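Side-chain contact in superantigen-like protein SSL10 (Staphylococcus aureus subsp. aureus, PDB 6LWT), which probably binds the Fc region of human IgG to block classical complement activation and probably also inhibits plasma clotting by binding prothrombin: residues Y19-G24 against V76-D81. Numbering follows the deposited sequence.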
# COMPACT_ATOMS: atom_id res chain seq x y z
N TYR A 19 8.78 -3.80 -10.69
CA TYR A 19 8.17 -2.90 -11.66
C TYR A 19 6.78 -3.38 -12.07
O TYR A 19 5.81 -2.61 -12.09
CB TYR A 19 9.08 -2.77 -12.90
CG TYR A 19 8.42 -2.01 -14.01
CD1 TYR A 19 8.15 -0.66 -13.87
CD2 TYR A 19 8.03 -2.65 -15.19
CE1 TYR A 19 7.50 0.05 -14.87
CE2 TYR A 19 7.39 -1.95 -16.20
CZ TYR A 19 7.12 -0.61 -16.04
OH TYR A 19 6.49 0.11 -17.03
N ARG A 20 6.69 -4.66 -12.39
CA ARG A 20 5.42 -5.24 -12.80
C ARG A 20 4.40 -5.22 -11.65
O ARG A 20 3.26 -4.82 -11.87
CB ARG A 20 5.60 -6.66 -13.39
CG ARG A 20 6.38 -6.73 -14.71
CD ARG A 20 5.99 -5.69 -15.77
NE ARG A 20 4.59 -5.77 -16.21
CZ ARG A 20 4.10 -6.58 -17.16
NH1 ARG A 20 4.88 -7.44 -17.82
NH2 ARG A 20 2.81 -6.54 -17.45
N TYR A 21 4.82 -5.60 -10.45
CA TYR A 21 3.88 -5.65 -9.32
C TYR A 21 3.29 -4.29 -9.00
O TYR A 21 2.08 -4.15 -8.85
CB TYR A 21 4.55 -6.23 -8.08
CG TYR A 21 3.60 -6.34 -6.91
CD1 TYR A 21 2.67 -7.38 -6.83
CD2 TYR A 21 3.60 -5.38 -5.89
CE1 TYR A 21 1.78 -7.47 -5.76
CE2 TYR A 21 2.72 -5.47 -4.82
CZ TYR A 21 1.83 -6.52 -4.74
OH TYR A 21 0.96 -6.60 -3.67
N TYR A 22 4.16 -3.29 -8.92
CA TYR A 22 3.78 -1.94 -8.51
C TYR A 22 3.23 -1.07 -9.64
O TYR A 22 2.88 0.08 -9.39
CB TYR A 22 4.96 -1.28 -7.77
CG TYR A 22 5.12 -1.79 -6.35
CD1 TYR A 22 4.18 -1.45 -5.37
CD2 TYR A 22 6.20 -2.61 -5.97
CE1 TYR A 22 4.29 -1.91 -4.08
CE2 TYR A 22 6.32 -3.10 -4.67
CZ TYR A 22 5.36 -2.73 -3.73
OH TYR A 22 5.46 -3.16 -2.43
N THR A 23 3.09 -1.61 -10.86
CA THR A 23 2.30 -0.98 -11.93
C THR A 23 1.16 -1.90 -12.39
O THR A 23 0.65 -1.75 -13.50
CB THR A 23 3.19 -0.62 -13.14
OG1 THR A 23 3.86 -1.79 -13.61
CG2 THR A 23 4.23 0.41 -12.74
N GLY A 24 0.74 -2.85 -11.54
CA GLY A 24 -0.27 -3.86 -11.90
C GLY A 24 -1.70 -3.37 -11.70
O GLY A 24 -1.96 -2.17 -11.60
N VAL A 76 -5.04 -5.01 -4.68
CA VAL A 76 -3.89 -5.16 -5.56
C VAL A 76 -3.85 -6.62 -6.01
O VAL A 76 -3.83 -7.52 -5.18
CB VAL A 76 -2.57 -4.77 -4.85
CG1 VAL A 76 -1.35 -5.05 -5.73
CG2 VAL A 76 -2.62 -3.30 -4.44
N GLN A 77 -3.83 -6.85 -7.31
CA GLN A 77 -3.83 -8.24 -7.82
C GLN A 77 -2.54 -8.98 -7.49
O GLN A 77 -1.47 -8.59 -7.93
CB GLN A 77 -4.08 -8.29 -9.33
CG GLN A 77 -4.32 -9.72 -9.80
CD GLN A 77 -4.78 -9.84 -11.24
OE1 GLN A 77 -4.25 -10.66 -11.99
NE2 GLN A 77 -5.77 -9.07 -11.61
N GLU A 78 -2.64 -10.02 -6.67
CA GLU A 78 -1.55 -10.98 -6.49
C GLU A 78 -1.61 -12.08 -7.54
O GLU A 78 -0.57 -12.56 -8.01
CB GLU A 78 -1.62 -11.61 -5.11
CG GLU A 78 -1.56 -10.62 -3.97
CD GLU A 78 -0.24 -9.87 -3.89
OE1 GLU A 78 0.83 -10.41 -4.28
OE2 GLU A 78 -0.29 -8.73 -3.42
N LYS A 79 -2.83 -12.52 -7.85
CA LYS A 79 -3.07 -13.51 -8.91
C LYS A 79 -4.54 -13.59 -9.28
O LYS A 79 -5.42 -13.09 -8.57
CB LYS A 79 -2.55 -14.90 -8.50
CG LYS A 79 -3.21 -15.51 -7.26
CD LYS A 79 -2.67 -16.92 -7.03
CE LYS A 79 -3.68 -17.86 -6.37
NZ LYS A 79 -3.43 -18.03 -4.92
N ARG A 80 -4.79 -14.23 -10.42
CA ARG A 80 -6.13 -14.56 -10.89
C ARG A 80 -6.08 -16.05 -11.25
O ARG A 80 -5.22 -16.46 -12.02
CB ARG A 80 -6.46 -13.71 -12.12
CG ARG A 80 -7.78 -14.04 -12.81
CD ARG A 80 -7.69 -13.79 -14.31
NE ARG A 80 -9.02 -13.67 -14.90
CZ ARG A 80 -9.38 -12.82 -15.88
NH1 ARG A 80 -10.64 -12.81 -16.31
NH2 ARG A 80 -8.51 -11.96 -16.42
N ASP A 81 -6.97 -16.85 -10.67
CA ASP A 81 -6.93 -18.32 -10.91
C ASP A 81 -7.86 -18.72 -12.07
O ASP A 81 -8.54 -17.86 -12.66
CB ASP A 81 -7.22 -19.10 -9.61
CG ASP A 81 -8.66 -19.04 -9.17
OD1 ASP A 81 -9.53 -18.49 -9.88
OD2 ASP A 81 -8.96 -19.55 -8.07
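The hydroxyl of Y21 donates a very short hydrogen bond to the carboxylate of E78, with OH only 2.5 Å from OE2. OE2 lies at the edge of the tyrosine ring, in its plane, beside the hydroxyl on the CE1 side. The carboxylate is turned about 40° out of that plane, and its other oxygen, OE1, comes 3.4 Å from ring atom CE1 of Y21. Y21 sends its ring out from the helix toward V76 and E78 with CG opposite the backbone N (chi1 -178°); E78 meets it with a chain bent at chi2, which brings the acid to the phenol. V76 supplies the apolar part: its CG1 methyl lies 3.5 Å from OH of Y21, with CZ almost as near, the two side chains crossing at about a right angle. One end of the ring thus meets a carboxylate and a methyl together. K177 forms a salt bridge with OE1 of E78 and a cation-pi contact with the Y21 ring, so its positive charge probably favours an ionised E78, consistent with the phenol acting as donor. The contact joins the C-terminal part of helix 14-22 to the end of strand 71-76 of the OB-fold sheet and the chain that follows it; E78 also touches V89 of strand 85-93, while V76 reaches K134 and Y138 on helix 133-148 of the beta-grasp domain.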